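Local structure of hypothetical hydrolase (3TC9) at residues F264-S269 / Y293-D298; W321-G326 / C363-T368; R330-R335 / D358-C363. The protein is of unknown function but, as an immunoglobulin-like IPT/TIG domain joined to a six-bladed beta-propeller, probably serves as an auxiliary nutrient-binding protein. All coordinates share one frame; numbering follows the deposited sequence.

All three contacts belong to the beta-propeller. Interaction 1 joins two neighbouring blades, whereas interactions 2 and 3 lie within the next blade along the chain, their centres 10 Å apart. Interaction 3 is nested in the loop that interaction 2 closes, and both include Cys-363. Arg-365 ties them together: its NH1 makes a salt bridge to Asp-358 OD2 at 2.7 Å and probably a hydrogen bond to Arg-330 O at 2.9 Å. Interaction 1, with its centre 18 Å from that of interaction 3, reaches it by packing, Ile-294 CD1 lying 4.0 Å from SE of selenomethionine Met-331. The 1,2-ethanediol molecules nearby probably come from the crystallisation liquor and define no known active site.

Interaction 1. Residues F264-S269 / Y293-D298; sequences FTIQDS and YILRSD. With EDO (1,2-ethanediol), chain T.
Ile-266 lays its CG2 methyl against Tyr-293 OH and Leu-295 CD1, and at this contact two propeller blades meet. The methyl is anti to its own backbone N, which sends it across the gap to lie 3.6 Å from Tyr-293 OH and 3.8 Å from Leu-295 CD1. Ile-266 slides past both partners in the opposite direction, and its methyl meets the hydroxyl of one and a terminal methyl of the other. A branched residue suits the place, because its other arm serves a second neighbour: CD1 lies in the plane of the Phe-264 ring, at the ring's edge. That ring in turn brings Phe-264 CZ to 3.8 Å from Ser-297 OG, a hydroxyl whose hydrogen bond goes to Thr-307 O.

Tyr-293 supplies the polar end of the contact. Its ring lies obliquely to the amide of Gln-267, the two planes 60° apart. One water joins these side chains: it donates to Gln-267 OE1 at 2.6 Å and is hydrogen-bonded to Tyr-293 OH at 2.7 Å. The same hydroxyl is hydrogen-bonded to Trp-271 NE1, so two polar partners, Trp-271 and the water, hold the phenol oxygen, while the long, extended Gln-267 brings OE1 to the water that it shares with the phenol.

The backbones stay well apart, the CA atoms of Ile-266 and Leu-295 being 9.0 Å from each other. Segment 264-269 leaves the outermost strand 260-265 of one blade and packs on strand 293-300, which runs between strands 283-288 and 305-312 in the next; Val-250 of strand 249-253 and Val-288 of strand 283-288 also touch this group of side chains.

Interaction 2. Residues W321-G326 / C363-T368; sequences WVDGVG and CIRILT
Arg-365 lifts its guanidinium from strand 363-367 to Trp-321, Val-322 and Asp-323, and its course from CB outward explains most of the contact. CB starts the chain from a strand interior to the sheet, and CG is turned anti to the carbonyl carbon (chi1 -45°). Further bends at chi2 and chi3 fold the chain instead of extending it. Arg-365 CD is the first atom to arrive at the other segment, 4.1 Å from Trp-321 NE1. Arg-365 NE then gives a weak hydrogen bond to Asp-323 OD1 at 3.3 Å. At CZ the indole comes over one face of the guanidinium, with Trp-321 CD1 offset toward the rim; since the two planes are 61° apart, this is an oblique approach and not a stack. Arg-365 NH2 makes the shortest bond across this contact, a salt bridge to Asp-323 OD1 at 2.8 Å, meeting that oxygen on its anti side, and adds a weak hydrogen bond to Val-322 O at 3.1 Å. Arg-365 NH1 lies 3.7 Å from Trp-321 CD1; its stronger partner is Asp-358 OD2, in a salt bridge, and it also hydrogen-bonds to Arg-330 O.

An alanine at Arg-365 would probably leave the carboxylates of Asp-323 and Asp-358 without their shared cation and take away the flat group that Trp-321 CD1 rests on.

Beside this group Cys-363 SG sits 3.8 Å from Trp-321 NE1, an oblique sulfur-aromatic contact in which a small side chain with a polarisable sulfur meets the indole; the indole N-H itself is hydrogen-bonded to Thr-375 OG1, which also binds Asp-323 OD1. Thr-375 lies on strand 372-376, so the arginine reaches past that strand to the loop leading into edge strand 324-325 of one blade of the six-bladed beta-propeller.

Interaction 3. Residues R330-R335 / D358-C363; sequences RMHAPR and DRENHC. With EDO (1,2-ethanediol), chain V; EDO (1,2-ethanediol), chain R; EDO (1,2-ethanediol), chain U.
His-332 and Asp-358 meet where strand 334-341 begins and strand 352-358 ends, beside a turn closed by a G1 beta bulge in which His-362 and Cys-363 both face Asp-358. The inner half is tight. Pro-334 and Asp-358 form an antiparallel non-hydrogen-bonded pair, their CA atoms 4.4 Å apart, and the Asp-358 carboxylate accepts His-332 N on the syn lone pair of OD1, at 2.8 Å and 161°. An aspartate suits this place because its second oxygen is used as well: Asn-361 ND2 donates to Asp-358 OD2 at 2.6 Å, from above the carboxylate plane and almost straight (176°), and the salt bridge of OD2 with Arg-365 gives the charge its mate. Glu-360 N completes the grip with a 2.9 Å bond to His-332 O. The histidine ring is covered on one face by Glu-360 CB, which stands over the ring centre as a CH-pi contact, 3.4 Å from the His-332 centroid. Ala-333 brings its CB against Glu-360 CG.

The outer half is looser. Arg-335 and Arg-359 lie side by side, pointing the same way with nearly parallel guanidiniums, and Arg-335 NH2 is 3.6 Å from Arg-359 NE. Their like charges are probably tempered by Glu-360, whose OE2 forms a salt bridge with Arg-359 NH1, and by Glu-402, which takes Arg-359 NE. A diol molecule is hydrogen-bonded to Arg-335 NH1. Two others meet the edge of the His-332 ring, one at NE2; the other bridges the segments, its O1 accepting from His-332 ND1 at 2.8 Å and donating to Asn-361 OD1, also at 2.8 Å.

Interaction 1. Residues F264-S269 / Y293-D298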
loop_
_atom_site.group_PDB
_atom_site.type_symbol
_atom_site.label_atom_id
_atom_site.label_comp_id
_atom_site.label_asym_id
_atom_site.label_seq_id
_atom_site.Cartn_x
_atom_site.Cartn_y
_atom_site.Cartn_z
ATOM N N PHE B 264 20.399 -30.958 4.535
ATOM C CA PHE B 264 19.390 -31.993 4.313
ATOM C C PHE B 264 19.222 -32.236 2.833
ATOM O O PHE B 264 19.533 -31.368 2.018
ATOM C CB PHE B 264 18.021 -31.602 4.943
ATOM C CG PHE B 264 17.563 -30.173 4.723
ATOM C CD1 PHE B 264 16.995 -29.781 3.515
ATOM C CD2 PHE B 264 17.679 -29.224 5.732
ATOM C CE1 PHE B 264 16.585 -28.458 3.313
ATOM C CE2 PHE B 264 17.267 -27.903 5.525
ATOM C CZ PHE B 264 16.727 -27.533 4.317
ATOM N N THR B 265 18.708 -33.421 2.506
ATOM C CA THR B 265 18.356 -33.876 1.162
ATOM C C THR B 265 16.840 -33.577 1.006
ATOM O O THR B 265 16.102 -33.703 1.997
ATOM C CB THR B 265 18.776 -35.376 1.069
ATOM O OG1 THR B 265 20.004 -35.481 0.354
ATOM C CG2 THR B 265 17.710 -36.295 0.476
ATOM N N ILE B 266 16.377 -33.174 -0.196
ATOM C CA ILE B 266 14.951 -32.883 -0.401
ATOM C C ILE B 266 14.154 -34.193 -0.539
ATOM O O ILE B 266 13.193 -34.391 0.212
ATOM C CB ILE B 266 14.675 -31.919 -1.606
ATOM C CG1 ILE B 266 15.409 -30.545 -1.461
ATOM C CG2 ILE B 266 13.155 -31.732 -1.861
ATOM C CD1 ILE B 266 15.243 -29.763 -0.138
ATOM N N GLN B 267 14.523 -35.057 -1.514
ATOM C CA GLN B 267 13.826 -36.308 -1.794
ATOM C C GLN B 267 14.782 -37.299 -2.496
ATOM O O GLN B 267 15.591 -37.943 -1.835
ATOM C CB GLN B 267 12.564 -36.018 -2.653
ATOM C CG GLN B 267 11.603 -37.195 -2.847
ATOM C CD GLN B 267 10.220 -36.799 -3.332
ATOM O OE1 GLN B 267 9.648 -35.771 -2.945
ATOM N NE2 GLN B 267 9.619 -37.635 -4.169
ATOM N N ASP B 268 14.728 -37.372 -3.831
ATOM C CA ASP B 268 15.511 -38.315 -4.614
ATOM C C ASP B 268 16.639 -37.651 -5.438
ATOM O O ASP B 268 16.877 -36.445 -5.336
ATOM C CB ASP B 268 14.569 -39.110 -5.532
ATOM C CG ASP B 268 13.367 -39.727 -4.824
ATOM O OD1 ASP B 268 13.551 -40.309 -3.729
ATOM O OD2 ASP B 268 12.253 -39.655 -5.379
ATOM N N SER B 269 17.373 -38.482 -6.200
ATOM C CA SER B 269 18.481 -38.098 -7.074
ATOM C C SER B 269 17.984 -37.242 -8.241
ATOM O O SER B 269 16.843 -37.414 -8.675
ATOM C CB SER B 269 19.210 -39.337 -7.593
ATOM O OG SER B 269 18.404 -40.503 -7.709
ATOM N N TYR B 293 7.069 -28.645 -8.368
ATOM C CA TYR B 293 6.432 -28.427 -7.074
ATOM C C TYR B 293 7.307 -27.514 -6.227
ATOM O O TYR B 293 8.480 -27.255 -6.546
ATOM C CB TYR B 293 6.095 -29.764 -6.358
ATOM C CG TYR B 293 7.251 -30.491 -5.705
ATOM C CD1 TYR B 293 8.307 -30.990 -6.466
ATOM C CD2 TYR B 293 7.236 -30.779 -4.346
ATOM C CE1 TYR B 293 9.355 -31.701 -5.875
ATOM C CE2 TYR B 293 8.273 -31.491 -3.746
ATOM C CZ TYR B 293 9.341 -31.934 -4.509
ATOM O OH TYR B 293 10.373 -32.633 -3.925
ATOM N N ILE B 294 6.710 -26.976 -5.170
ATOM C CA ILE B 294 7.387 -26.058 -4.264
ATOM C C ILE B 294 7.262 -26.564 -2.820
ATOM O O ILE B 294 6.217 -27.074 -2.404
ATOM C CB ILE B 294 6.838 -24.602 -4.448
ATOM C CG1 ILE B 294 6.976 -24.121 -5.926
ATOM C CG2 ILE B 294 7.481 -23.606 -3.461
ATOM C CD1 ILE B 294 6.188 -22.846 -6.289
ATOM N N LEU B 295 8.338 -26.394 -2.060
ATOM C CA LEU B 295 8.367 -26.742 -0.641
ATOM C C LEU B 295 8.641 -25.500 0.182
ATOM O O LEU B 295 9.186 -24.528 -0.341
ATOM C CB LEU B 295 9.437 -27.804 -0.341
ATOM C CG LEU B 295 9.380 -29.096 -1.158
ATOM C CD1 LEU B 295 10.415 -29.074 -2.214
ATOM C CD2 LEU B 295 9.599 -30.309 -0.267
ATOM N N ARG B 296 8.297 -25.531 1.457
ATOM C CA ARG B 296 8.627 -24.451 2.380
ATOM C C ARG B 296 9.585 -24.997 3.422
ATOM O O ARG B 296 9.363 -26.091 3.943
ATOM C CB ARG B 296 7.385 -23.865 3.047
ATOM C CG ARG B 296 7.689 -22.827 4.101
ATOM C CD ARG B 296 6.428 -22.155 4.542
ATOM N NE ARG B 296 6.616 -21.547 5.850
ATOM C CZ ARG B 296 5.868 -20.568 6.324
ATOM N NH1 ARG B 296 4.874 -20.070 5.596
ATOM N NH2 ARG B 296 6.101 -20.077 7.526
ATOM N N SER B 297 10.658 -24.253 3.704
ATOM C CA SER B 297 11.639 -24.627 4.725
ATOM C C SER B 297 11.684 -23.512 5.762
ATOM O O SER B 297 12.108 -22.394 5.460
ATOM C CB SER B 297 13.005 -24.869 4.098
ATOM O OG SER B 297 13.982 -25.033 5.109
ATOM N N ASP B 298 11.194 -23.796 6.967
ATOM C CA ASP B 298 11.176 -22.815 8.049
ATOM C C ASP B 298 12.589 -22.574 8.564
ATOM O O ASP B 298 13.402 -23.498 8.625
ATOM C CB ASP B 298 10.243 -23.255 9.193
ATOM C CG ASP B 298 8.759 -23.141 8.873
ATOM O OD1 ASP B 298 8.389 -22.288 8.011
ATOM O OD2 ASP B 298 7.958 -23.882 9.500
HETATM C C1 EDO T . 5.960 -15.013 7.644
HETATM O O1 EDO T . 6.795 -13.910 8.018
HETATM C C2 EDO T . 6.182 -16.191 8.592
HETATM O O2 EDO T . 5.144 -17.167 8.392
HETATM O O HOH W 1 9.732 -33.615 -1.499
#

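Interaction 2. Residues W321-G326 / C363-T368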
loop_
_atom_site.group_PDB
_atom_site.type_symbol
_atom_site.label_atom_id
_atom_site.label_comp_id
_atom_site.label_asym_id
_atom_site.label_seq_id
_atom_site.Cartn_x
_atom_site.Cartn_y
_atom_site.Cartn_z
ATOM N N TRP B 321 -0.941 -27.437 -16.111
ATOM C CA TRP B 321 -1.352 -26.076 -15.811
ATOM C C TRP B 321 -2.693 -26.166 -15.129
ATOM O O TRP B 321 -3.692 -26.463 -15.778
ATOM C CB TRP B 321 -1.391 -25.185 -17.063
ATOM C CG TRP B 321 -1.804 -23.783 -16.730
ATOM C CD1 TRP B 321 -1.104 -22.874 -15.989
ATOM C CD2 TRP B 321 -3.087 -23.201 -16.974
ATOM N NE1 TRP B 321 -1.853 -21.737 -15.808
ATOM C CE2 TRP B 321 -3.061 -21.895 -16.437
ATOM C CE3 TRP B 321 -4.234 -23.625 -17.677
ATOM C CZ2 TRP B 321 -4.139 -21.015 -16.567
ATOM C CZ3 TRP B 321 -5.299 -22.747 -17.815
ATOM C CH2 TRP B 321 -5.239 -21.456 -17.279
ATOM N N VAL B 322 -2.690 -26.050 -13.790
ATOM C CA VAL B 322 -3.860 -26.217 -12.921
ATOM C C VAL B 322 -3.767 -25.256 -11.751
ATOM O O VAL B 322 -2.870 -25.367 -10.910
ATOM C CB VAL B 322 -4.076 -27.684 -12.388
ATOM C CG1 VAL B 322 -5.346 -27.783 -11.528
ATOM C CG2 VAL B 322 -4.133 -28.723 -13.507
ATOM N N ASP B 323 -4.697 -24.312 -11.702
ATOM C CA ASP B 323 -4.838 -23.386 -10.581
ATOM C C ASP B 323 -5.595 -24.150 -9.466
ATOM O O ASP B 323 -6.439 -24.987 -9.769
ATOM C CB ASP B 323 -5.534 -22.069 -11.041
ATOM C CG ASP B 323 -4.634 -21.222 -11.947
ATOM O OD1 ASP B 323 -3.399 -21.298 -11.795
ATOM O OD2 ASP B 323 -5.171 -20.466 -12.798
ATOM N N GLY B 324 -5.192 -23.979 -8.217
ATOM C CA GLY B 324 -5.769 -24.731 -7.100
ATOM C C GLY B 324 -4.975 -24.612 -5.816
ATOM O O GLY B 324 -3.967 -23.892 -5.769
ATOM N N VAL B 325 -5.449 -25.279 -4.743
ATOM C CA VAL B 325 -4.826 -25.230 -3.423
ATOM C C VAL B 325 -3.882 -26.427 -3.202
ATOM O O VAL B 325 -4.247 -27.577 -3.446
ATOM C CB VAL B 325 -5.907 -25.154 -2.315
ATOM C CG1 VAL B 325 -5.289 -25.162 -0.906
ATOM C CG2 VAL B 325 -6.782 -23.934 -2.496
ATOM N N GLY B 326 -2.690 -26.128 -2.689
ATOM C CA GLY B 326 -1.696 -27.130 -2.332
ATOM C C GLY B 326 -1.304 -28.046 -3.474
ATOM O O GLY B 326 -0.982 -27.573 -4.571
ATOM N N CYS B 363 3.557 -18.525 -18.411
ATOM C CA CYS B 363 2.759 -17.574 -17.629
ATOM C C CYS B 363 3.411 -17.257 -16.276
ATOM O O CYS B 363 4.457 -17.818 -15.921
ATOM C CB CYS B 363 1.336 -18.105 -17.449
ATOM S SG CYS B 363 1.245 -19.662 -16.553
ATOM N N ILE B 364 2.809 -16.297 -15.569
ATOM C CA ILE B 364 3.208 -15.878 -14.230
ATOM C C ILE B 364 2.147 -16.397 -13.292
ATOM O O ILE B 364 0.949 -16.165 -13.518
ATOM C CB ILE B 364 3.423 -14.335 -14.070
ATOM C CG1 ILE B 364 4.291 -13.695 -15.183
ATOM C CG2 ILE B 364 3.951 -13.995 -12.664
ATOM C CD1 ILE B 364 5.769 -14.300 -15.398
ATOM N N ARG B 365 2.576 -17.098 -12.251
ATOM C CA ARG B 365 1.665 -17.660 -11.255
ATOM C C ARG B 365 1.792 -16.908 -9.945
ATOM O O ARG B 365 2.762 -16.193 -9.746
ATOM C CB ARG B 365 1.939 -19.165 -11.041
ATOM C CG ARG B 365 2.147 -19.985 -12.323
ATOM C CD ARG B 365 0.904 -20.313 -13.126
ATOM N NE ARG B 365 -0.113 -21.048 -12.373
ATOM C CZ ARG B 365 -0.179 -22.366 -12.252
ATOM N NH1 ARG B 365 0.738 -23.138 -12.814
ATOM N NH2 ARG B 365 -1.159 -22.923 -11.564
ATOM N N ILE B 366 0.781 -17.013 -9.084
ATOM C CA ILE B 366 0.801 -16.442 -7.745
ATOM C C ILE B 366 0.569 -17.557 -6.735
ATOM O O ILE B 366 -0.411 -18.264 -6.849
ATOM C CB ILE B 366 -0.234 -15.282 -7.503
ATOM C CG1 ILE B 366 -0.281 -14.252 -8.669
ATOM C CG2 ILE B 366 -0.013 -14.620 -6.129
ATOM C CD1 ILE B 366 -1.501 -13.437 -8.658
ATOM N N LEU B 367 1.454 -17.676 -5.740
ATOM C CA LEU B 367 1.349 -18.582 -4.601
ATOM C C LEU B 367 1.107 -17.739 -3.354
ATOM O O LEU B 367 1.995 -16.962 -2.942
ATOM C CB LEU B 367 2.609 -19.449 -4.432
ATOM C CG LEU B 367 2.727 -20.269 -3.124
ATOM C CD1 LEU B 367 1.585 -21.305 -2.981
ATOM C CD2 LEU B 367 4.054 -20.945 -3.049
ATOM N N THR B 368 -0.108 -17.866 -2.778
ATOM C CA THR B 368 -0.475 -17.145 -1.559
ATOM C C THR B 368 0.093 -17.863 -0.339
ATOM O O THR B 368 0.328 -19.066 -0.395
ATOM C CB THR B 368 -2.008 -17.011 -1.397
ATOM O OG1 THR B 368 -2.524 -18.254 -0.934
ATOM C CG2 THR B 368 -2.704 -16.501 -2.642
#

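Interaction 3. Residues R330-R335 / D358-C363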
loop_
_atom_site.group_PDB
_atom_site.type_symbol
_atom_site.label_atom_id
_atom_site.label_comp_id
_atom_site.label_asym_id
_atom_site.label_seq_id
_atom_site.Cartn_x
_atom_site.Cartn_y
_atom_site.Cartn_z
ATOM N N ARG B 330 -0.929 -27.357 -10.148
ATOM C CA ARG B 330 0.079 -27.961 -11.017
ATOM C C ARG B 330 0.837 -26.914 -11.755
ATOM O O ARG B 330 0.276 -25.906 -12.169
ATOM C CB ARG B 330 -0.522 -28.948 -12.042
ATOM C CG ARG B 330 -1.319 -30.100 -11.447
ATOM C CD ARG B 330 -0.459 -31.115 -10.757
ATOM N NE ARG B 330 -1.062 -31.613 -9.514
ATOM C CZ ARG B 330 -1.946 -32.600 -9.464
ATOM N NH1 ARG B 330 -2.430 -33.117 -10.580
ATOM N NH2 ARG B 330 -2.388 -33.051 -8.291
HETATM N N MSE B 331 2.115 -27.188 -11.974
HETATM C CA MSE B 331 2.978 -26.292 -12.717
HETATM C C MSE B 331 3.885 -27.103 -13.642
HETATM O O MSE B 331 3.865 -28.332 -13.635
HETATM C CB MSE B 331 3.767 -25.381 -11.763
HETATM C CG MSE B 331 4.789 -26.102 -10.920
HETATM SE SE MSE B 331 4.967 -25.184 -9.239
HETATM C CE MSE B 331 3.019 -25.338 -8.537
ATOM N N HIS B 332 4.619 -26.411 -14.477
ATOM C CA HIS B 332 5.502 -27.028 -15.427
ATOM C C HIS B 332 6.734 -26.158 -15.594
ATOM O O HIS B 332 6.709 -25.147 -16.307
ATOM C CB HIS B 332 4.768 -27.263 -16.756
ATOM C CG HIS B 332 5.511 -28.138 -17.718
ATOM N ND1 HIS B 332 4.962 -28.492 -18.936
ATOM C CD2 HIS B 332 6.754 -28.672 -17.630
ATOM C CE1 HIS B 332 5.885 -29.213 -19.550
ATOM N NE2 HIS B 332 6.983 -29.337 -18.809
ATOM N N ALA B 333 7.819 -26.581 -14.919
ATOM C CA ALA B 333 9.153 -25.968 -14.859
ATOM C C ALA B 333 9.097 -24.583 -14.175
ATOM O O ALA B 333 9.332 -23.573 -14.842
ATOM C CB ALA B 333 9.787 -25.866 -16.259
ATOM N N PRO B 334 8.783 -24.482 -12.864
ATOM C CA PRO B 334 8.777 -23.150 -12.238
ATOM C C PRO B 334 10.205 -22.605 -12.160
ATOM O O PRO B 334 11.157 -23.374 -11.970
ATOM C CB PRO B 334 8.192 -23.410 -10.858
ATOM C CG PRO B 334 8.530 -24.854 -10.554
ATOM C CD PRO B 334 8.460 -25.550 -11.884
ATOM N N ARG B 335 10.367 -21.297 -12.390
ATOM C CA ARG B 335 11.694 -20.691 -12.392
ATOM C C ARG B 335 11.785 -19.657 -11.268
ATOM O O ARG B 335 11.398 -19.988 -10.150
ATOM C CB ARG B 335 12.001 -20.101 -13.784
ATOM C CG ARG B 335 12.269 -21.164 -14.874
ATOM C CD ARG B 335 13.448 -22.049 -14.490
ATOM N NE ARG B 335 14.007 -22.767 -15.627
ATOM C CZ ARG B 335 15.018 -22.335 -16.370
ATOM N NH1 ARG B 335 15.599 -21.172 -16.104
ATOM N NH2 ARG B 335 15.452 -23.059 -17.391
ATOM N N ASP B 358 6.311 -19.639 -14.557
ATOM C CA ASP B 358 5.985 -21.041 -14.851
ATOM C C ASP B 358 6.385 -21.212 -16.318
ATOM O O ASP B 358 5.582 -20.988 -17.228
ATOM C CB ASP B 358 4.506 -21.311 -14.574
ATOM C CG ASP B 358 4.129 -22.769 -14.390
ATOM O OD1 ASP B 358 5.047 -23.606 -14.233
ATOM O OD2 ASP B 358 2.905 -23.069 -14.361
ATOM N N ARG B 359 7.697 -21.459 -16.524
ATOM C CA ARG B 359 8.371 -21.497 -17.817
ATOM C C ARG B 359 7.621 -22.250 -18.911
ATOM O O ARG B 359 7.404 -21.663 -19.976
ATOM C CB ARG B 359 9.785 -22.051 -17.675
ATOM C CG ARG B 359 10.703 -21.728 -18.831
ATOM C CD ARG B 359 11.782 -22.778 -18.936
ATOM N NE ARG B 359 12.902 -22.314 -19.753
ATOM C CZ ARG B 359 13.254 -22.833 -20.922
ATOM N NH1 ARG B 359 12.570 -23.845 -21.443
ATOM N NH2 ARG B 359 14.285 -22.334 -21.591
ATOM N N GLU B 360 7.250 -23.524 -18.694
ATOM C CA GLU B 360 6.668 -24.314 -19.786
ATOM C C GLU B 360 5.160 -24.163 -19.900
ATOM O O GLU B 360 4.556 -24.741 -20.808
ATOM C CB GLU B 360 7.053 -25.796 -19.705
ATOM C CG GLU B 360 8.544 -26.091 -19.830
ATOM C CD GLU B 360 9.239 -25.661 -21.106
ATOM O OE1 GLU B 360 8.597 -25.630 -22.183
ATOM O OE2 GLU B 360 10.452 -25.373 -21.021
ATOM N N ASN B 361 4.563 -23.368 -19.016
ATOM C CA ASN B 361 3.160 -23.010 -19.054
ATOM C C ASN B 361 3.027 -21.598 -19.621
ATOM O O ASN B 361 1.899 -21.125 -19.841
ATOM C CB ASN B 361 2.534 -23.134 -17.668
ATOM C CG ASN B 361 2.158 -24.557 -17.329
ATOM O OD1 ASN B 361 1.837 -25.372 -18.192
ATOM N ND2 ASN B 361 2.175 -24.882 -16.060
ATOM N N HIS B 362 4.196 -20.937 -19.870
ATOM C CA HIS B 362 4.352 -19.578 -20.456
ATOM C C HIS B 362 3.510 -18.514 -19.732
ATOM O O HIS B 362 2.852 -17.680 -20.365
ATOM C CB HIS B 362 4.020 -19.595 -21.958
ATOM C CG HIS B 362 4.769 -20.660 -22.681
ATOM N ND1 HIS B 362 6.089 -20.497 -23.017
ATOM C CD2 HIS B 362 4.374 -21.901 -23.050
ATOM C CE1 HIS B 362 6.453 -21.622 -23.609
ATOM N NE2 HIS B 362 5.450 -22.492 -23.653
ATOM N N CYS B 363 3.557 -18.525 -18.411
ATOM C CA CYS B 363 2.759 -17.574 -17.629
ATOM C C CYS B 363 3.411 -17.257 -16.276
ATOM O O CYS B 363 4.457 -17.818 -15.921
ATOM C CB CYS B 363 1.336 -18.105 -17.449
ATOM S SG CYS B 363 1.245 -19.662 -16.553
HETATM C C1 EDO V . 1.800 -28.568 -19.957
HETATM O O1 EDO V . 2.217 -28.076 -18.675
HETATM C C2 EDO V . 0.296 -28.835 -19.951
HETATM O O2 EDO V . 0.034 -30.128 -19.393
HETATM C C1 EDO R . 10.737 -29.950 -18.971
HETATM O O1 EDO R . 10.130 -29.753 -17.697
HETATM C C2 EDO R . 10.189 -31.248 -19.546
HETATM O O2 EDO R . 8.803 -31.076 -19.853
HETATM C C1 EDO U . 17.282 -20.376 -13.419
HETATM O O1 EDO U . 18.208 -19.950 -12.428
HETATM C C2 EDO U . 15.913 -19.900 -12.960
HETATM O O2 EDO U . 15.359 -18.995 -13.920
#